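Local coordinates for protein aminotransferase, class I (PDB 2O1B) that probably catalyses pyridoxal-5'-phosphate-dependent transfer of amino groups, as an aspartate-type aminotransferase of class I, at residues A[130-141]-A[153-162]. Residues are numbered along the deposited sequence; the frame is centred on the assembly and turned at random.
Sequences INPGDYVLLPDP and ADGKPVPLNL
With chi1 of Y135 at -75°, its ring stands beside its own backbone N and slants across two residues of the neighbouring strand: CD2 lies 3.7 Å from V158 CG2, while CD1 rests on K156 CB. In the modelled conformer, one of two, V158 holds CG1 anti to its backbone N (chi1 173°), which turns that methyl to L137 CD2, 3.9 Å away, and leaves CG2 for the tyrosine. L137 also brings its CB near L160 CB, so Y135, L137, V158 and L160 form one apolar face. Y135 and V158 pack on I178 of helix 176-181, while strand 182-187 flanks 135-140 on its other side, its T182 touching Y135 and L137 and its L187 touching L160. On the other face L138 CD2 lies alongside P157 CB at 3.8 Å, both under helix 146-152, and D140 runs beside P159.

Strands 135-140 and 156-161 are parallel neighbours joined through helix 146-152, a beta-alpha-beta unit of the large domain of a class I aminotransferase; 156-161 is an edge strand of the seven-stranded sheet within this chain. Seven backbone bonds, from K156 N to D134 O through L162 N to D140 O, zip them together.

Ahead of the strands, the type II turn N131-D134 gives G133 N to D154 O at 2.9 Å, D154 being the C-prime residue of the Schellman motif that ends helix 146-152. I130 CD1 packs 3.6 Å from G155 CA. D134 OD1 takes N131 N from above its carboxylate plane, and D154 OD1 pairs with K25.

The inward N-H groups of K156, V158, L160 and L162 are thus all bonded, while P157 and P159 have no N-H to offer a further strand on the outer side.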
ATOM      1  N   ILE A 130     -13.821  11.468  -6.035  1.00 25.81           N
ATOM      2  CA  ILE A 130     -14.257  12.863  -5.895  1.00 25.36           C
ATOM      3  C   ILE A 130     -13.278  13.859  -6.505  1.00 25.41           C
ATOM      4  O   ILE A 130     -12.137  13.516  -6.808  1.00 25.31           O
ATOM      5  CB  ILE A 130     -14.564  13.226  -4.402  1.00 25.87           C
ATOM      6  CG1 ILE A 130     -13.275  13.460  -3.606  1.00 25.68           C
ATOM      7  CG2 ILE A 130     -15.443  12.138  -3.737  1.00 24.45           C
ATOM      8  CD1 ILE A 130     -13.473  14.263  -2.326  1.00 25.14           C
ATOM      9  N   ASN A 131     -13.733  15.096  -6.687  1.00 25.39           N
ATOM     10  CA  ASN A 131     -12.876  16.174  -7.166  1.00 25.75           C
ATOM     11  C   ASN A 131     -12.700  17.261  -6.093  1.00 25.83           C
ATOM     12  O   ASN A 131     -13.527  17.369  -5.189  1.00 25.98           O
ATOM     13  CB  ASN A 131     -13.440  16.749  -8.473  1.00 26.00           C
ATOM     14  CG  ASN A 131     -13.440  15.722  -9.603  1.00 27.03           C
ATOM     15  OD1 ASN A 131     -12.387  15.210  -9.989  1.00 26.13           O
ATOM     16  ND2 ASN A 131     -14.627  15.398 -10.115  1.00 27.39           N
ATOM     17  N   PRO A 132     -11.606  18.053  -6.166  1.00 25.76           N
ATOM     18  CA  PRO A 132     -11.387  19.139  -5.202  1.00 25.40           C
ATOM     19  C   PRO A 132     -12.657  19.930  -4.856  1.00 25.57           C
ATOM     20  O   PRO A 132     -13.401  20.318  -5.755  1.00 25.00           O
ATOM     21  CB  PRO A 132     -10.382  20.028  -5.925  1.00 25.90           C
ATOM     22  CG  PRO A 132      -9.566  19.064  -6.710  1.00 25.81           C
ATOM     23  CD  PRO A 132     -10.493  17.957  -7.132  1.00 25.59           C
ATOM     24  N   GLY A 133     -12.905  20.135  -3.558  1.00 25.12           N
ATOM     25  CA  GLY A 133     -14.064  20.893  -3.094  1.00 24.87           C
ATOM     26  C   GLY A 133     -15.347  20.093  -2.937  1.00 25.00           C
ATOM     27  O   GLY A 133     -16.360  20.627  -2.476  1.00 25.83           O
ATOM     28  N   ASP A 134     -15.325  18.821  -3.331  1.00 24.47           N
ATOM     29  CA  ASP A 134     -16.481  17.946  -3.149  1.00 24.28           C
ATOM     30  C   ASP A 134     -16.675  17.647  -1.673  1.00 23.81           C
ATOM     31  O   ASP A 134     -15.710  17.408  -0.957  1.00 24.17           O
ATOM     32  CB  ASP A 134     -16.301  16.624  -3.920  1.00 24.18           C
ATOM     33  CG  ASP A 134     -16.626  16.753  -5.409  1.00 24.92           C
ATOM     34  OD1 ASP A 134     -16.531  15.722  -6.104  1.00 25.91           O
ATOM     35  OD2 ASP A 134     -16.977  17.862  -5.888  1.00 22.44           O
ATOM     36  N   TYR A 135     -17.928  17.641  -1.227  1.00 23.56           N
ATOM     37  CA  TYR A 135     -18.250  17.322   0.161  1.00 23.01           C
ATOM     38  C   TYR A 135     -18.318  15.827   0.378  1.00 22.89           C
ATOM     39  O   TYR A 135     -18.818  15.095  -0.472  1.00 22.67           O
ATOM     40  CB  TYR A 135     -19.589  17.929   0.544  1.00 23.68           C
ATOM     41  CG  TYR A 135     -19.561  19.411   0.766  1.00 23.41           C
ATOM     42  CD1 TYR A 135     -18.782  20.250  -0.029  1.00 25.40           C
ATOM     43  CD2 TYR A 135     -20.340  19.986   1.758  1.00 25.70           C
ATOM     44  CE1 TYR A 135     -18.780  21.641   0.173  1.00 25.16           C
ATOM     45  CE2 TYR A 135     -20.349  21.360   1.965  1.00 26.35           C
ATOM     46  CZ  TYR A 135     -19.568  22.177   1.178  1.00 25.94           C
ATOM     47  OH  TYR A 135     -19.579  23.532   1.408  1.00 25.93           O
ATOM     48  N   VAL A 136     -17.789  15.382   1.517  1.00 22.60           N
ATOM     49  CA  VAL A 136     -17.861  13.981   1.910  1.00 22.06           C
ATOM     50  C   VAL A 136     -18.435  13.921   3.328  1.00 22.97           C
ATOM     51  O   VAL A 136     -17.914  14.578   4.246  1.00 22.52           O
ATOM     52  CB  VAL A 136     -16.470  13.290   1.862  1.00 22.32           C
ATOM     53  CG1 VAL A 136     -16.578  11.843   2.290  1.00 20.64           C
ATOM     54  CG2 VAL A 136     -15.860  13.391   0.457  1.00 20.92           C
ATOM     55  N   LEU A 137     -19.505  13.142   3.496  1.00 22.66           N
ATOM     56  CA  LEU A 137     -20.135  12.951   4.807  1.00 22.85           C
ATOM     57  C   LEU A 137     -19.459  11.829   5.579  1.00 23.28           C
ATOM     58  O   LEU A 137     -19.321  10.727   5.062  1.00 22.52           O
ATOM     59  CB  LEU A 137     -21.628  12.665   4.654  1.00 22.51           C
ATOM     60  CG  LEU A 137     -22.442  13.912   4.309  1.00 22.20           C
ATOM     61  CD1 LEU A 137     -23.837  13.537   3.857  1.00 22.15           C
ATOM     62  CD2 LEU A 137     -22.511  14.814   5.536  1.00 21.90           C
ATOM     63  N   LEU A 138     -19.049  12.142   6.813  1.00 23.59           N
ATOM     64  CA  LEU A 138     -18.334  11.226   7.696  1.00 23.81           C
ATOM     65  C   LEU A 138     -19.098  10.973   9.012  1.00 24.04           C
ATOM     66  O   LEU A 138     -19.458  11.926   9.705  1.00 23.10           O
ATOM     67  CB  LEU A 138     -16.947  11.815   8.008  1.00 23.84           C
ATOM     68  CG  LEU A 138     -15.710  11.394   7.190  1.00 24.92           C
ATOM     69  CD1 LEU A 138     -15.977  10.891   5.774  1.00 25.16           C
ATOM     70  CD2 LEU A 138     -14.604  12.419   7.189  1.00 23.81           C
ATOM     71  N   PRO A 139     -19.327   9.691   9.375  1.00 24.08           N
ATOM     72  CA  PRO A 139     -20.094   9.395  10.593  1.00 24.59           C
ATOM     73  C   PRO A 139     -19.467  10.008  11.840  1.00 25.43           C
ATOM     74  O   PRO A 139     -18.258   9.865  12.074  1.00 25.18           O
ATOM     75  CB  PRO A 139     -20.038   7.861  10.688  1.00 24.51           C
ATOM     76  CG  PRO A 139     -19.744   7.399   9.335  1.00 24.21           C
ATOM     77  CD  PRO A 139     -18.889   8.460   8.696  1.00 24.29           C
ATOM     78  N   ASP A 140     -20.295  10.708  12.612  1.00 26.27           N
ATOM     79  CA  ASP A 140     -19.902  11.286  13.897  1.00 26.88           C
ATOM     80  C   ASP A 140     -20.898  10.805  14.953  1.00 26.50           C
ATOM     81  O   ASP A 140     -22.041  11.257  14.953  1.00 26.35           O
ATOM     82  CB  ASP A 140     -19.922  12.810  13.793  1.00 27.38           C
ATOM     83  CG  ASP A 140     -19.440  13.501  15.064  1.00 29.07           C
ATOM     84  OD1 ASP A 140     -19.166  12.810  16.081  1.00 28.30           O
ATOM     85  OD2 ASP A 140     -19.336  14.748  15.033  1.00 29.18           O
ATOM     86  N   PRO A 141     -20.477   9.889  15.858  1.00 26.11           N
ATOM     87  CA  PRO A 141     -19.136   9.352  16.032  1.00 25.79           C
ATOM     88  C   PRO A 141     -18.879   8.235  15.055  1.00 25.39           C
ATOM     89  O   PRO A 141     -19.742   7.398  14.834  1.00 25.22           O
ATOM     90  CB  PRO A 141     -19.156   8.783  17.461  1.00 26.03           C
ATOM     91  CG  PRO A 141     -20.533   9.065  18.011  1.00 25.22           C
ATOM     92  CD  PRO A 141     -21.404   9.297  16.834  1.00 26.17           C
ATOM     93  N   ALA A 153      -7.537  14.012  -0.966  1.00 22.29           N
ATOM     94  CA  ALA A 153      -8.199  14.284  -2.245  1.00 23.40           C
ATOM     95  C   ALA A 153      -8.745  15.713  -2.361  1.00 24.12           C
ATOM     96  O   ALA A 153      -9.536  16.005  -3.261  1.00 24.78           O
ATOM     97  CB  ALA A 153      -9.324  13.277  -2.460  1.00 22.82           C
ATOM     98  N   ASP A 154      -8.326  16.597  -1.455  1.00 24.90           N
ATOM     99  CA  ASP A 154      -8.796  17.995  -1.393  1.00 25.49           C
ATOM    100  C   ASP A 154     -10.317  18.127  -1.264  1.00 25.57           C
ATOM    101  O   ASP A 154     -10.905  19.136  -1.677  1.00 26.00           O
ATOM    102  CB  ASP A 154      -8.293  18.813  -2.589  1.00 26.17           C
ATOM    103  CG  ASP A 154      -6.780  18.972  -2.600  1.00 28.47           C
ATOM    104  OD1 ASP A 154      -6.116  18.251  -3.375  1.00 29.71           O
ATOM    105  OD2 ASP A 154      -6.258  19.818  -1.834  1.00 30.31           O
ATOM    106  N   GLY A 155     -10.958  17.114  -0.691  1.00 26.11           N
ATOM    107  CA  GLY A 155     -12.389  17.165  -0.458  1.00 26.11           C
ATOM    108  C   GLY A 155     -12.698  17.924   0.813  1.00 26.67           C
ATOM    109  O   GLY A 155     -11.788  18.275   1.570  1.00 26.46           O
ATOM    110  N   LYS A 156     -13.983  18.167   1.047  1.00 26.69           N
ATOM    111  CA  LYS A 156     -14.422  18.863   2.248  1.00 27.35           C
ATOM    112  C   LYS A 156     -15.220  17.924   3.153  1.00 26.87           C
ATOM    113  O   LYS A 156     -16.382  17.612   2.881  1.00 27.01           O
ATOM    114  CB  LYS A 156     -15.180  20.153   1.904  1.00 27.62           C
ATOM    115  CG  LYS A 156     -14.415  21.042   0.914  1.00 30.01           C
ATOM    116  CD  LYS A 156     -14.516  22.527   1.225  1.00 33.31           C
ATOM    117  CE  LYS A 156     -13.323  23.012   2.062  1.00 35.85           C
ATOM    118  NZ  LYS A 156     -12.064  23.172   1.261  1.00 35.99           N
ATOM    119  N   PRO A 157     -14.575  17.448   4.230  1.00 26.60           N
ATOM    120  CA  PRO A 157     -15.247  16.537   5.157  1.00 26.40           C
ATOM    121  C   PRO A 157     -16.293  17.269   5.994  1.00 25.89           C
ATOM    122  O   PRO A 157     -16.013  18.335   6.556  1.00 24.95           O
ATOM    123  CB  PRO A 157     -14.114  16.013   6.049  1.00 26.45           C
ATOM    124  CG  PRO A 157     -12.837  16.582   5.489  1.00 27.57           C
ATOM    125  CD  PRO A 157     -13.192  17.747   4.638  1.00 26.20           C
ATOM    126  N   VAL A 158     -17.493  16.693   6.035  1.00 25.77           N
ATOM    127  CA  VAL A 158     -18.614  17.227   6.812  0.50 25.67           C
ATOM    128  C   VAL A 158     -19.216  16.093   7.650  1.00 25.82           C
ATOM    129  O   VAL A 158     -19.449  15.006   7.127  1.00 25.22           O
ATOM    130  CB  VAL A 158     -19.697  17.838   5.887  0.50 25.69           C
ATOM    131  CG1 VAL A 158     -20.943  18.231   6.673  0.50 25.95           C
ATOM    132  CG2 VAL A 158     -19.145  19.056   5.138  0.50 25.36           C
ATOM    133  N   PRO A 159     -19.501  16.350   8.953  1.00 26.36           N
ATOM    134  CA  PRO A 159     -19.977  15.265   9.821  1.00 26.37           C
ATOM    135  C   PRO A 159     -21.396  14.810   9.527  1.00 26.10           C
ATOM    136  O   PRO A 159     -22.280  15.639   9.297  1.00 26.22           O
ATOM    137  CB  PRO A 159     -19.935  15.880  11.226  1.00 26.50           C
ATOM    138  CG  PRO A 159     -19.282  17.197  11.091  1.00 27.45           C
ATOM    139  CD  PRO A 159     -19.427  17.632   9.680  1.00 26.69           C
ATOM    140  N   LEU A 160     -21.597  13.495   9.532  1.00 25.74           N
ATOM    141  CA  LEU A 160     -22.920  12.891   9.524  1.00 26.01           C
ATOM    142  C   LEU A 160     -23.268  12.632  10.991  1.00 26.42           C
ATOM    143  O   LEU A 160     -22.756  11.697  11.607  1.00 26.63           O
ATOM    144  CB  LEU A 160     -22.917  11.576   8.719  1.00 25.64           C
ATOM    145  CG  LEU A 160     -24.204  10.724   8.673  1.00 25.90           C
ATOM    146  CD1 LEU A 160     -25.368  11.473   8.011  1.00 26.29           C
ATOM    147  CD2 LEU A 160     -23.963   9.380   7.988  1.00 26.21           C
ATOM    148  N   ASN A 161     -24.141  13.475  11.535  1.00 26.62           N
ATOM    149  CA  ASN A 161     -24.422  13.437  12.963  0.50 26.44           C
ATOM    150  C   ASN A 161     -25.332  12.278  13.381  1.00 26.48           C
ATOM    151  O   ASN A 161     -26.519  12.204  13.032  1.00 26.50           O
ATOM    152  CB  ASN A 161     -24.911  14.801  13.467  0.50 26.30           C
ATOM    153  CG  ASN A 161     -23.834  15.879  13.366  0.50 26.12           C
ATOM    154  OD1 ASN A 161     -22.666  15.650  13.703  0.50 24.49           O
ATOM    155  ND2 ASN A 161     -24.224  17.058  12.897  0.50 25.99           N
ATOM    156  N   LEU A 162     -24.738  11.346  14.121  1.00 26.11           N
ATOM    157  CA  LEU A 162     -25.448  10.162  14.593  1.00 25.63           C
ATOM    158  C   LEU A 162     -25.684  10.275  16.096  1.00 25.32           C
ATOM    159  O   LEU A 162     -24.799  10.690  16.846  1.00 25.68           O
ATOM    160  CB  LEU A 162     -24.660   8.893  14.258  1.00 25.50           C
ATOM    161  CG  LEU A 162     -24.131   8.758  12.822  1.00 25.91           C
ATOM    162  CD1 LEU A 162     -23.266   7.516  12.686  1.00 24.68           C
ATOM    163  CD2 LEU A 162     -25.261   8.719  11.814  1.00 24.82           C
TER